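Major capsid protein (PDB 5TIP) self-assembles as trimers into the large icosahedral capsid of the chlorella virus PBCV-1, forming its main structural shell and bearing host-added glycans. Local coordinates at residues A[45-51]-A[197-203]; A[70-76]-A[142-148]; A[83-87]-A[182-186]; A[109-114]-A[271-275]. One frame throughout, in Å; residues are numbered along the deposited sequence.

From the N terminus, 45-51, in the loop between strands 36-42 and 54-58, meets 197-203 at the start of strand 200-210; this contact 1 closes a long loop containing both segments of contact 2 and of contact 3. Contact 2 pairs strands 65-76 and 143-149, while contact 3 joins the loop before helix 87-91 to the one after strand 172-178; these two cross along the chain. All three belong to the first jelly roll. Contact 4 crosses each of them, starting in helix 109-119 and ending at 271-275 in the second jelly roll, so it ties the two domains together. Contact 1 touches contacts 2 and 3, which in turn touch contact 4.

Contact 1. Residues A[45-51]-A[197-203]; sequences INGSVGF and AQPTMSV
Met201 forms the apolar centre. Its side chain, t at chi1 and chi2, points toward 45-51 and lies between two aliphatic residues: Ile45 CD1 is 3.7 Å from Met201 CG, and Val49 (t) CG1 is 3.7 Å from Met201 CE. Ile45 (m, t) also reaches the strand backbone, CD1 to Met201 O 3.5 Å, and Val203, CD1 to CG2 3.7 Å. The two segments run in opposite directions, with CA-CA distances of 7.1 Å for Ile45-Ser202, 6.8 Å for Val49-Thr200 and 5.5 Å for Gly50-Gln198, and Asn46 to Ser48 loop away from the strand. Farther along, Pro199 CD sits over one face of the Phe51 (m) ring, 3.8 Å from its centroid, a CH-pi contact. The polar edge follows: the extended Gly50 passes Gln198 (m, m) with CA 3.1 Å from OE1, and Phe51 N donates to Gln198 OE1 at 2.8 Å. A water donates to Val49 O and to Pro199 O, 3.1 Å each. Strand 54-58 and Leu178 complete the apolar cluster around Ile45, Val49 and Met201. Here a loop passing from one sheet to the other folds over the start of the last strand of a viral jelly roll.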
loop_
_atom_site.group_PDB
_atom_site.type_symbol
_atom_site.label_atom_id
_atom_site.label_comp_id
_atom_site.label_asym_id
_atom_site.label_seq_id
_atom_site.Cartn_x
_atom_site.Cartn_y
_atom_site.Cartn_z
ATOM N N ILE A 45 18.339 11.177 -29.503
ATOM C CA ILE A 45 18.307 12.467 -28.824
ATOM C C ILE A 45 19.012 13.490 -29.702
ATOM O O ILE A 45 20.169 13.294 -30.093
ATOM C CB ILE A 45 18.960 12.380 -27.435
ATOM C CG1 ILE A 45 18.199 11.393 -26.548
ATOM C CG2 ILE A 45 19.008 13.754 -26.782
ATOM C CD1 ILE A 45 18.751 11.281 -25.145
ATOM N N ASN A 46 18.317 14.581 -30.012
ATOM C CA ASN A 46 18.856 15.657 -30.832
ATOM C C ASN A 46 19.375 16.773 -29.936
ATOM O O ASN A 46 18.655 17.255 -29.056
ATOM C CB ASN A 46 17.794 16.199 -31.791
ATOM C CG ASN A 46 17.335 15.163 -32.803
ATOM O OD1 ASN A 46 16.148 14.852 -32.895
ATOM N ND2 ASN A 46 18.279 14.623 -33.566
ATOM N N GLY A 47 20.618 17.175 -30.156
ATOM C CA GLY A 47 21.253 18.202 -29.359
ATOM C C GLY A 47 22.392 17.648 -28.518
ATOM O O GLY A 47 22.637 16.442 -28.450
ATOM N N SER A 48 23.102 18.573 -27.880
ATOM C CA SER A 48 24.229 18.230 -27.023
ATOM C C SER A 48 23.738 18.065 -25.591
ATOM O O SER A 48 23.263 19.027 -24.976
ATOM C CB SER A 48 25.313 19.304 -27.100
ATOM O OG SER A 48 25.847 19.388 -28.408
ATOM N N VAL A 49 23.852 16.847 -25.064
ATOM C CA VAL A 49 23.442 16.581 -23.692
ATOM C C VAL A 49 24.463 17.179 -22.735
ATOM O O VAL A 49 25.672 16.941 -22.861
ATOM C CB VAL A 49 23.272 15.073 -23.462
ATOM C CG1 VAL A 49 23.017 14.788 -21.992
ATOM C CG2 VAL A 49 22.135 14.537 -24.316
ATOM N N GLY A 50 23.983 17.959 -21.777
ATOM C CA GLY A 50 24.859 18.583 -20.803
ATOM C C GLY A 50 24.051 19.466 -19.882
ATOM O O GLY A 50 22.883 19.774 -20.144
ATOM N N PHE A 51 24.693 19.871 -18.788
ATOM C CA PHE A 51 24.026 20.716 -17.805
ATOM C C PHE A 51 23.574 22.023 -18.444
ATOM O O PHE A 51 24.363 22.724 -19.084
ATOM C CB PHE A 51 24.957 20.994 -16.623
ATOM C CG PHE A 51 25.203 19.796 -15.751
ATOM C CD1 PHE A 51 24.190 19.286 -14.955
ATOM C CD2 PHE A 51 26.443 19.181 -15.724
ATOM C CE1 PHE A 51 24.410 18.185 -14.151
ATOM C CE2 PHE A 51 26.668 18.078 -14.920
ATOM C CZ PHE A 51 25.650 17.580 -14.134
ATOM N N ALA A 197 31.577 15.503 -14.054
ATOM C CA ALA A 197 31.340 14.953 -15.379
ATOM C C ALA A 197 29.949 15.318 -15.877
ATOM O O ALA A 197 28.990 15.405 -15.106
ATOM C CB ALA A 197 31.505 13.433 -15.368
ATOM N N GLN A 198 29.849 15.538 -17.184
ATOM C CA GLN A 198 28.562 15.817 -17.793
ATOM C C GLN A 198 27.697 14.557 -17.806
ATOM O O GLN A 198 28.209 13.442 -17.932
ATOM C CB GLN A 198 28.742 16.344 -19.213
ATOM C CG GLN A 198 29.369 17.726 -19.282
ATOM C CD GLN A 198 28.455 18.807 -18.738
ATOM O OE1 GLN A 198 27.233 18.674 -18.764
ATOM N NE2 GLN A 198 29.045 19.885 -18.239
ATOM N N PRO A 199 26.381 14.710 -17.683
ATOM C CA PRO A 199 25.505 13.536 -17.663
ATOM C C PRO A 199 25.367 12.907 -19.038
ATOM O O PRO A 199 25.506 13.566 -20.071
ATOM C CB PRO A 199 24.168 14.105 -17.181
ATOM C CG PRO A 199 24.191 15.519 -17.634
ATOM C CD PRO A 199 25.625 15.965 -17.526
ATOM N N THR A 200 25.088 11.607 -19.037
ATOM C CA THR A 200 24.735 10.872 -20.241
ATOM C C THR A 200 23.252 10.533 -20.188
ATOM O O THR A 200 22.731 10.157 -19.133
ATOM C CB THR A 200 25.560 9.589 -20.374
ATOM O OG1 THR A 200 26.167 9.280 -19.115
ATOM C CG2 THR A 200 26.651 9.770 -21.417
ATOM N N MET A 201 22.572 10.676 -21.322
ATOM C CA MET A 201 21.122 10.568 -21.365
ATOM C C MET A 201 20.696 9.623 -22.479
ATOM O O MET A 201 21.343 9.534 -23.526
ATOM C CB MET A 201 20.456 11.935 -21.579
ATOM C CG MET A 201 18.936 11.894 -21.505
ATOM S SD MET A 201 18.147 13.417 -22.048
ATOM C CE MET A 201 19.383 14.610 -21.575
ATOM N N SER A 202 19.598 8.912 -22.232
ATOM C CA SER A 202 18.947 8.106 -23.251
ATOM C C SER A 202 17.452 8.091 -22.965
ATOM O O SER A 202 17.027 8.121 -21.807
ATOM C CB SER A 202 19.504 6.679 -23.295
ATOM O OG SER A 202 19.329 6.021 -22.054
ATOM N N VAL A 203 16.660 8.053 -24.033
ATOM C CA VAL A 203 15.205 8.067 -23.942
ATOM C C VAL A 203 14.689 6.743 -24.480
ATOM O O VAL A 203 15.078 6.318 -25.574
ATOM C CB VAL A 203 14.598 9.251 -24.717
ATOM C CG1 VAL A 203 13.085 9.259 -24.576
ATOM C CG2 VAL A 203 15.192 10.563 -24.229
HETATM O O HOH W 1 26.738 13.990 -22.883
#

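Contact 2. Residues A[70-76]-A[142-148]; sequences VVEFVLT and AQKRFYV
Strands 70-76 and 143-148 pair antiparallel, axes 4.4 Å apart at closest approach, directions 156° apart. Val70 packs CG1 against Tyr147 CB at 3.8 Å. Val71 opposes Val148 in a hydrogen-bonded pair, Val71 N to Val148 O 2.9 Å and Val148 N to Val71 O 2.8 Å. Glu72 (m, t), across from Tyr147 in a non-hydrogen-bonded pair, reaches diagonally to Arg145: a salt bridge, OE1 to NH1 3.0 Å, with a weak hydrogen bond. Both charges also have partners in a neighbouring subunit, Glu72 with Arg328 and Arg145 with Glu400, while Tyr147 OH bonds to Ser331 there. Phe73 and Phe146 form a hydrogen-bonded pair, Phe73 N to Phe146 O 2.9 Å and Phe146 N to Phe73 O a short 2.5 Å. Val74 and Arg145 are a non-hydrogen-bonded pair (CA-CA 4.4 Å), Val74 CG2 over the guanidinium, 3.5 Å from Arg145 CZ. Leu75 and Lys144 are hydrogen-bonded, Leu75 N to Lys144 O 3.2 Å and Lys144 N to Leu75 O 3.1 Å; Leu75 CB meets the Phe146 ring edge, 3.5 Å from CE2. Thr76 and Gln143, non-hydrogen-bonded (CA-CA 4.4 Å), share a water, 2.7 Å from Thr76 OG1 and 3.0 Å from Gln143 NE2. This is a jelly-roll sheet with one face largely in the core and Glu72, Arg145 and Tyr147 on the other taking part in the trimer interface.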
loop_
_atom_site.group_PDB
_atom_site.type_symbol
_atom_site.label_atom_id
_atom_site.label_comp_id
_atom_site.label_asym_id
_atom_site.label_seq_id
_atom_site.Cartn_x
_atom_site.Cartn_y
_atom_site.Cartn_z
ATOM N N VAL A 70 10.621 6.373 -20.432
ATOM C CA VAL A 70 11.593 6.488 -19.352
ATOM C C VAL A 70 12.829 7.208 -19.874
ATOM O O VAL A 70 13.313 6.913 -20.973
ATOM C CB VAL A 70 11.969 5.108 -18.772
ATOM C CG1 VAL A 70 12.976 5.256 -17.643
ATOM C CG2 VAL A 70 10.727 4.379 -18.288
ATOM N N VAL A 71 13.333 8.151 -19.085
ATOM C CA VAL A 71 14.568 8.865 -19.385
ATOM C C VAL A 71 15.659 8.311 -18.480
ATOM O O VAL A 71 15.545 8.369 -17.250
ATOM C CB VAL A 71 14.408 10.380 -19.189
ATOM C CG1 VAL A 71 15.727 11.095 -19.457
ATOM C CG2 VAL A 71 13.305 10.919 -20.088
ATOM N N GLU A 72 16.711 7.767 -19.081
ATOM C CA GLU A 72 17.831 7.212 -18.334
ATOM C C GLU A 72 18.939 8.248 -18.214
ATOM O O GLU A 72 19.324 8.874 -19.207
ATOM C CB GLU A 72 18.362 5.943 -19.003
ATOM C CG GLU A 72 17.371 4.788 -19.009
ATOM C CD GLU A 72 17.991 3.483 -19.473
ATOM O OE1 GLU A 72 19.217 3.456 -19.707
ATOM O OE2 GLU A 72 17.251 2.485 -19.612
ATOM N N PHE A 73 19.447 8.426 -16.996
ATOM C CA PHE A 73 20.606 9.266 -16.738
ATOM C C PHE A 73 21.696 8.444 -16.065
ATOM O O PHE A 73 21.418 7.485 -15.340
ATOM C CB PHE A 73 20.269 10.468 -15.844
ATOM C CG PHE A 73 19.450 11.527 -16.520
ATOM C CD1 PHE A 73 19.946 12.213 -17.616
ATOM C CD2 PHE A 73 18.199 11.871 -16.032
ATOM C CE1 PHE A 73 19.199 13.200 -18.230
ATOM C CE2 PHE A 73 17.448 12.858 -16.641
ATOM C CZ PHE A 73 17.948 13.523 -17.742
ATOM N N VAL A 74 22.943 8.831 -16.316
ATOM C CA VAL A 74 24.098 8.279 -15.621
ATOM C C VAL A 74 24.844 9.440 -14.980
ATOM O O VAL A 74 25.371 10.310 -15.684
ATOM C CB VAL A 74 25.014 7.491 -16.568
ATOM C CG1 VAL A 74 26.220 6.978 -15.814
ATOM C CG2 VAL A 74 24.253 6.343 -17.211
ATOM N N LEU A 75 24.884 9.454 -13.650
ATOM C CA LEU A 75 25.468 10.551 -12.893
ATOM C C LEU A 75 26.536 10.027 -11.944
ATOM O O LEU A 75 26.489 8.876 -11.501
ATOM C CB LEU A 75 24.403 11.310 -12.093
ATOM C CG LEU A 75 23.212 11.868 -12.870
ATOM C CD1 LEU A 75 22.231 12.550 -11.930
ATOM C CD2 LEU A 75 23.693 12.836 -13.926
ATOM N N THR A 76 27.503 10.890 -11.645
ATOM C CA THR A 76 28.542 10.623 -10.657
ATOM C C THR A 76 28.427 11.671 -9.560
ATOM O O THR A 76 28.491 12.872 -9.841
ATOM C CB THR A 76 29.933 10.652 -11.292
ATOM O OG1 THR A 76 30.037 9.609 -12.269
ATOM C CG2 THR A 76 31.008 10.456 -10.236
ATOM N N ALA A 142 30.782 7.846 -6.680
ATOM C CA ALA A 142 29.869 6.747 -6.941
ATOM C C ALA A 142 29.093 7.049 -8.215
ATOM O O ALA A 142 28.542 8.135 -8.368
ATOM C CB ALA A 142 28.917 6.559 -5.773
ATOM N N GLN A 143 29.066 6.093 -9.135
ATOM C CA GLN A 143 28.351 6.263 -10.391
ATOM C C GLN A 143 27.126 5.374 -10.385
ATOM O O GLN A 143 27.188 4.225 -9.961
ATOM C CB GLN A 143 29.239 5.920 -11.584
ATOM C CG GLN A 143 28.764 6.523 -12.893
ATOM C CD GLN A 143 29.500 5.972 -14.094
ATOM O OE1 GLN A 143 29.949 4.830 -14.087
ATOM N NE2 GLN A 143 29.630 6.784 -15.132
ATOM N N LYS A 144 26.012 5.903 -10.870
ATOM C CA LYS A 144 24.777 5.143 -10.881
ATOM C C LYS A 144 23.868 5.541 -12.032
ATOM O O LYS A 144 23.837 6.695 -12.438
ATOM C CB LYS A 144 24.051 5.343 -9.547
ATOM C CG LYS A 144 22.674 4.708 -9.459
ATOM C CD LYS A 144 22.055 4.932 -8.087
ATOM C CE LYS A 144 20.703 4.246 -7.971
ATOM N NZ LYS A 144 20.111 4.358 -6.611
ATOM N N ARG A 145 23.149 4.568 -12.570
ATOM C CA ARG A 145 22.198 4.830 -13.641
ATOM C C ARG A 145 20.831 5.124 -13.042
ATOM O O ARG A 145 20.354 4.387 -12.173
ATOM C CB ARG A 145 22.110 3.644 -14.600
ATOM C CG ARG A 145 21.116 3.849 -15.733
ATOM C CD ARG A 145 21.220 2.744 -16.768
ATOM N NE ARG A 145 22.573 2.645 -17.302
ATOM C CZ ARG A 145 22.985 3.255 -18.406
ATOM N NH1 ARG A 145 22.147 4.012 -19.100
ATOM N NH2 ARG A 145 24.237 3.108 -18.818
ATOM N N PHE A 146 20.204 6.195 -13.511
ATOM C CA PHE A 146 18.918 6.634 -13.000
ATOM C C PHE A 146 17.851 6.494 -14.076
ATOM O O PHE A 146 18.141 6.536 -15.274
ATOM C CB PHE A 146 18.978 8.085 -12.521
ATOM C CG PHE A 146 19.954 8.321 -11.405
ATOM C CD1 PHE A 146 19.596 8.063 -10.091
ATOM C CD2 PHE A 146 21.220 8.814 -11.662
ATOM C CE1 PHE A 146 20.486 8.282 -9.058
ATOM C CE2 PHE A 146 22.116 9.037 -10.631
ATOM C CZ PHE A 146 21.747 8.770 -9.326
ATOM N N TYR A 147 16.608 6.333 -13.631
ATOM C CA TYR A 147 15.465 6.150 -14.520
ATOM C C TYR A 147 14.368 7.108 -14.081
ATOM O O TYR A 147 13.780 6.934 -13.009
ATOM C CB TYR A 147 14.963 4.708 -14.486
ATOM C CG TYR A 147 16.016 3.660 -14.770
ATOM C CD1 TYR A 147 16.791 3.132 -13.747
ATOM C CD2 TYR A 147 16.213 3.178 -16.055
ATOM C CE1 TYR A 147 17.745 2.165 -14.001
ATOM C CE2 TYR A 147 17.162 2.210 -16.318
ATOM C CZ TYR A 147 17.924 1.708 -15.288
ATOM O OH TYR A 147 18.871 0.746 -15.548
ATOM N N VAL A 148 14.087 8.113 -14.905
ATOM C CA VAL A 148 13.053 9.100 -14.611
ATOM C C VAL A 148 11.836 8.763 -15.469
ATOM O O VAL A 148 11.886 8.956 -16.696
ATOM C CB VAL A 148 13.542 10.529 -14.875
ATOM C CG1 VAL A 148 12.487 11.534 -14.444
ATOM C CG2 VAL A 148 14.853 10.782 -14.147
HETATM O O HOH W 2 19.079 0.368 -18.918
HETATM O O HOH W 3 29.454 9.817 -14.931
#

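Contact 3. Residues A[83-87]-A[182-186]; sequences TTYYP and VQGVN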
loop_
_atom_site.group_PDB
_atom_site.type_symbol
_atom_site.label_atom_id
_atom_site.label_comp_id
_atom_site.label_asym_id
_atom_site.label_seq_id
_atom_site.Cartn_x
_atom_site.Cartn_y
_atom_site.Cartn_z
ATOM N N THR A 83 24.116 14.095 0.630
ATOM C CA THR A 83 24.433 15.344 -0.050
ATOM C C THR A 83 23.668 15.516 -1.355
ATOM O O THR A 83 23.909 16.488 -2.078
ATOM C CB THR A 83 25.937 15.438 -0.308
ATOM O OG1 THR A 83 26.363 14.305 -1.076
ATOM C CG2 THR A 83 26.701 15.474 1.006
ATOM N N THR A 84 22.754 14.605 -1.675
ATOM C CA THR A 84 21.914 14.724 -2.857
ATOM C C THR A 84 20.457 14.554 -2.455
ATOM O O THR A 84 20.143 13.890 -1.462
ATOM C CB THR A 84 22.275 13.687 -3.932
ATOM O OG1 THR A 84 22.169 12.368 -3.382
ATOM C CG2 THR A 84 23.692 13.909 -4.439
ATOM N N TYR A 85 19.565 15.163 -3.237
ATOM C CA TYR A 85 18.124 15.058 -3.005
ATOM C C TYR A 85 17.441 14.976 -4.366
ATOM O O TYR A 85 17.201 16.004 -5.007
ATOM C CB TYR A 85 17.605 16.239 -2.192
ATOM C CG TYR A 85 16.180 16.076 -1.712
ATOM C CD1 TYR A 85 15.852 15.109 -0.771
ATOM C CD2 TYR A 85 15.165 16.896 -2.188
ATOM C CE1 TYR A 85 14.554 14.956 -0.324
ATOM C CE2 TYR A 85 13.860 16.749 -1.745
ATOM C CZ TYR A 85 13.563 15.778 -0.813
ATOM O OH TYR A 85 12.270 15.625 -0.367
ATOM N N TYR A 86 17.124 13.754 -4.789
ATOM C CA TYR A 86 16.492 13.489 -6.077
ATOM C C TYR A 86 17.214 14.196 -7.231
ATOM O O TYR A 86 16.608 14.992 -7.951
ATOM C CB TYR A 86 15.021 13.881 -6.045
ATOM C CG TYR A 86 14.185 13.061 -5.085
ATOM C CD1 TYR A 86 13.572 11.888 -5.498
ATOM C CD2 TYR A 86 14.014 13.459 -3.766
ATOM C CE1 TYR A 86 12.808 11.133 -4.624
ATOM C CE2 TYR A 86 13.253 12.711 -2.884
ATOM C CZ TYR A 86 12.652 11.548 -3.319
ATOM O OH TYR A 86 11.893 10.800 -2.446
ATOM N N PRO A 87 18.507 13.920 -7.431
ATOM C CA PRO A 87 19.247 14.668 -8.461
ATOM C C PRO A 87 18.790 14.354 -9.875
ATOM O O PRO A 87 18.754 15.256 -10.721
ATOM C CB PRO A 87 20.701 14.241 -8.219
ATOM C CG PRO A 87 20.591 12.888 -7.617
ATOM C CD PRO A 87 19.360 12.924 -6.758
ATOM N N VAL A 182 23.065 20.952 -10.051
ATOM C CA VAL A 182 22.415 19.879 -9.304
ATOM C C VAL A 182 23.246 19.601 -8.058
ATOM O O VAL A 182 24.420 19.220 -8.159
ATOM C CB VAL A 182 22.241 18.608 -10.149
ATOM C CG1 VAL A 182 21.561 17.531 -9.330
ATOM C CG2 VAL A 182 21.436 18.912 -11.404
ATOM N N GLN A 183 22.628 19.784 -6.888
ATOM C CA GLN A 183 23.324 19.649 -5.614
ATOM C C GLN A 183 23.878 18.243 -5.437
ATOM O O GLN A 183 23.196 17.247 -5.697
ATOM C CB GLN A 183 22.386 20.003 -4.459
ATOM C CG GLN A 183 22.891 19.558 -3.099
ATOM C CD GLN A 183 24.200 20.222 -2.717
ATOM O OE1 GLN A 183 24.435 21.388 -3.030
ATOM N NE2 GLN A 183 25.061 19.477 -2.036
ATOM N N GLY A 184 25.129 18.169 -4.993
ATOM C CA GLY A 184 25.789 16.904 -4.779
ATOM C C GLY A 184 26.253 16.202 -6.034
ATOM O O GLY A 184 26.842 15.118 -5.932
ATOM N N VAL A 185 26.037 16.784 -7.212
ATOM C CA VAL A 185 26.465 16.165 -8.466
ATOM C C VAL A 185 27.502 17.036 -9.166
ATOM O O VAL A 185 28.634 16.591 -9.385
ATOM C CB VAL A 185 25.254 15.881 -9.372
ATOM C CG1 VAL A 185 25.697 15.494 -10.770
ATOM C CG2 VAL A 185 24.445 14.726 -8.797
ATOM N N ASN A 186 27.131 18.273 -9.522
ATOM C CA ASN A 186 28.088 19.221 -10.097
ATOM C C ASN A 186 28.218 20.514 -9.290
ATOM O O ASN A 186 29.098 21.325 -9.606
ATOM C CB ASN A 186 27.758 19.548 -11.576
ATOM C CG ASN A 186 26.534 20.406 -11.747
ATOM O OD1 ASN A 186 25.626 20.390 -10.929
ATOM N ND2 ASN A 186 26.508 21.185 -12.830
HETATM O O HOH W 4 26.893 13.570 -3.569
HETATM O O HOH W 5 20.619 16.695 -5.543
#
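Pro87, Gln183 and Thr83 give up the largest areas in this loop-to-loop contact. Pro87, the first residue of a helix whose N-cap position is held by Tyr86, presses its ring on two valines: CB is 3.6 Å from Val182 CG1 and 3.8 Å from Val185 CG2. Those valines are the ends of a type II turn, closed by Val185 N to Val182 O at 3.1 Å and braced by Asn186 OD1, which accepts from Val182 N at 2.8 Å. Gln183 and Gly184 form its middle. The Gln183 amide reaches back to Thr83, NE2 donating to the backbone O at 3.2 Å, while OE1 is held by Gly189 N. Gly184, at positive phi, brings its CA to 3.3 Å from Thr83 O; a CB there would clash with that oxygen and with Thr84 CG2, so only glycine fits so closely. Two waters fill in the polar seam: one donates to Thr83 OG1 (2.7 Å) and Gly184 O (2.8 Å), the other accepts from Tyr85 N (3.0 Å) and donates to Gln183 O (2.6 Å). Thr83, also bonded through OG1 to Asn80 O, touches a galactose of the glycan. The turn follows strand 172-178, and Val182 also packs on helix 87-91, whereas the Tyr86 ring packs on helices 122-132 and 109-119.

Contact 4. Residues A[109-114]-A[271-275]; sequences NDWFRT and YGQYT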
loop_
_atom_site.group_PDB
_atom_site.type_symbol
_atom_site.label_atom_id
_atom_site.label_comp_id
_atom_site.label_asym_id
_atom_site.label_seq_id
_atom_site.Cartn_x
_atom_site.Cartn_y
_atom_site.Cartn_z
ATOM N N ASN A 109 10.276 19.924 -13.092
ATOM C CA ASN A 109 10.856 19.081 -12.050
ATOM C C ASN A 109 10.186 19.311 -10.701
ATOM O O ASN A 109 10.051 18.371 -9.911
ATOM C CB ASN A 109 12.367 19.305 -11.945
ATOM C CG ASN A 109 12.735 20.751 -11.702
ATOM O OD1 ASN A 109 11.869 21.617 -11.591
ATOM N ND2 ASN A 109 14.031 21.020 -11.605
ATOM N N ASP A 110 9.755 20.543 -10.417
ATOM C CA ASP A 110 9.057 20.786 -9.160
ATOM C C ASP A 110 7.681 20.132 -9.159
ATOM O O ASP A 110 7.158 19.796 -8.090
ATOM C CB ASP A 110 8.940 22.286 -8.890
ATOM C CG ASP A 110 8.351 22.588 -7.521
ATOM O OD1 ASP A 110 9.031 22.326 -6.507
ATOM O OD2 ASP A 110 7.208 23.087 -7.458
ATOM N N TRP A 111 7.078 19.943 -10.335
ATOM C CA TRP A 111 5.848 19.162 -10.393
ATOM C C TRP A 111 6.125 17.691 -10.114
ATOM O O TRP A 111 5.361 17.036 -9.396
ATOM C CB TRP A 111 5.169 19.318 -11.749
ATOM C CG TRP A 111 4.070 18.323 -11.929
ATOM C CD1 TRP A 111 4.023 17.308 -12.836
ATOM C CD2 TRP A 111 2.867 18.229 -11.157
ATOM N NE1 TRP A 111 2.859 16.592 -12.685
ATOM C CE2 TRP A 111 2.132 17.138 -11.661
ATOM C CE3 TRP A 111 2.336 18.965 -10.093
ATOM C CZ2 TRP A 111 0.895 16.767 -11.139
ATOM C CZ3 TRP A 111 1.110 18.594 -9.575
ATOM C CH2 TRP A 111 0.403 17.506 -10.098
ATOM N N PHE A 112 7.209 17.188 -10.633
ATOM C CA PHE A 112 7.608 15.839 -10.370
ATOM C C PHE A 112 7.776 15.706 -8.855
ATOM O O PHE A 112 7.352 14.732 -8.300
ATOM C CB PHE A 112 8.890 15.494 -11.130
ATOM C CG PHE A 112 8.663 15.041 -12.523
ATOM C CD1 PHE A 112 7.838 15.696 -13.342
ATOM C CD2 PHE A 112 9.264 13.914 -12.993
ATOM C CE1 PHE A 112 7.609 15.279 -14.601
ATOM C CE2 PHE A 112 9.019 13.458 -14.275
ATOM C CZ PHE A 112 8.184 14.159 -15.085
ATOM N N ARG A 113 8.384 16.698 -8.208
ATOM C CA ARG A 113 8.567 16.660 -6.761
ATOM C C ARG A 113 7.227 16.751 -6.039
ATOM O O ARG A 113 7.006 16.057 -5.041
ATOM C CB ARG A 113 9.493 17.793 -6.319
ATOM C CG ARG A 113 9.915 17.733 -4.855
ATOM C CD ARG A 113 11.199 16.933 -4.659
ATOM N NE ARG A 113 11.083 15.572 -5.174
ATOM C CZ ARG A 113 10.543 14.564 -4.499
ATOM N NH1 ARG A 113 10.072 14.762 -3.274
ATOM N NH2 ARG A 113 10.471 13.360 -5.047
ATOM N N THR A 114 6.324 17.604 -6.533
ATOM C CA THR A 114 5.013 17.749 -5.907
ATOM C C THR A 114 4.147 16.516 -6.143
ATOM O O THR A 114 3.455 16.052 -5.227
ATOM C CB THR A 114 4.316 19.002 -6.442
ATOM O OG1 THR A 114 5.084 20.160 -6.093
ATOM C CG2 THR A 114 2.915 19.136 -5.857
ATOM N N TYR A 271 16.558 22.652 -3.803
ATOM C CA TYR A 271 15.551 21.881 -4.516
ATOM C C TYR A 271 14.696 21.085 -3.541
ATOM O O TYR A 271 15.216 20.430 -2.632
ATOM C CB TYR A 271 16.217 20.942 -5.519
ATOM C CG TYR A 271 15.243 20.111 -6.321
ATOM C CD1 TYR A 271 14.502 20.678 -7.350
ATOM C CD2 TYR A 271 15.068 18.759 -6.056
ATOM C CE1 TYR A 271 13.611 19.923 -8.090
ATOM C CE2 TYR A 271 14.178 17.997 -6.792
ATOM C CZ TYR A 271 13.454 18.585 -7.807
ATOM O OH TYR A 271 12.567 17.834 -8.543
ATOM N N GLY A 272 13.382 21.147 -3.729
ATOM C CA GLY A 272 12.468 20.388 -2.903
ATOM C C GLY A 272 12.335 20.858 -1.474
ATOM O O GLY A 272 11.674 20.181 -0.681
ATOM N N GLN A 273 12.938 21.988 -1.112
ATOM C CA GLN A 273 12.812 22.512 0.245
ATOM C C GLN A 273 11.480 23.238 0.357
ATOM O O GLN A 273 11.328 24.364 -0.122
ATOM C CB GLN A 273 13.972 23.437 0.594
ATOM C CG GLN A 273 13.935 23.897 2.046
ATOM C CD GLN A 273 14.835 25.084 2.322
ATOM O OE1 GLN A 273 15.755 25.374 1.559
ATOM N NE2 GLN A 273 14.574 25.777 3.424
ATOM N N TYR A 274 10.509 22.593 0.998
ATOM C CA TYR A 274 9.183 23.160 1.186
ATOM C C TYR A 274 8.929 23.602 2.619
ATOM O O TYR A 274 7.850 24.128 2.910
ATOM C CB TYR A 274 8.112 22.147 0.764
ATOM C CG TYR A 274 8.189 21.735 -0.689
ATOM C CD1 TYR A 274 8.525 22.652 -1.676
ATOM C CD2 TYR A 274 7.924 20.429 -1.074
ATOM C CE1 TYR A 274 8.595 22.279 -3.003
ATOM C CE2 TYR A 274 7.988 20.046 -2.398
ATOM C CZ TYR A 274 8.324 20.974 -3.359
ATOM O OH TYR A 274 8.390 20.598 -4.680
ATOM N N THR A 275 9.889 23.402 3.517
ATOM C CA THR A 275 9.740 23.759 4.917
ATOM C C THR A 275 10.968 24.535 5.369
ATOM O O THR A 275 11.973 24.625 4.660
ATOM C CB THR A 275 9.535 22.518 5.795
ATOM O OG1 THR A 275 10.569 21.565 5.517
ATOM C CG2 THR A 275 8.179 21.888 5.517
HETATM O O HOH W 6 11.627 22.361 -6.212
#
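Tyr271 lays its side chain along the first turn of helix 109-119, between Asn109 and Arg113: CE1 is 3.7 Å from Asn109 ND2, and Tyr271 OH is 3.8 Å from Arg113 CB and 2.9 Å from Asn109 O. That hydroxyl is hydrogen-bonded to Glu89, which also forms a salt bridge with Arg113 NE. Gly272, at positive phi, turns the loop close beside Arg113, Gly272 CA to Arg113 CD 4.1 Å; a CB would be tight there. Tyr274 also reaches the helix, with OH 3.3 Å from Arg113 CG, and donates a short 2.6 Å hydrogen bond to Asp110 OD1. The same OD1 accepts from a water at 2.6 Å, which accepts from Gly272 N at 3.3 Å, while Asp110 OD2 bonds to Tyr416 of strand 412-426. Asp110 thus gathers several groups of the second jelly roll onto a helix of the first, so the packing of Tyr271 and Tyr274 at this junction is given direction by bonds from tyrosine hydroxyls to carboxylates.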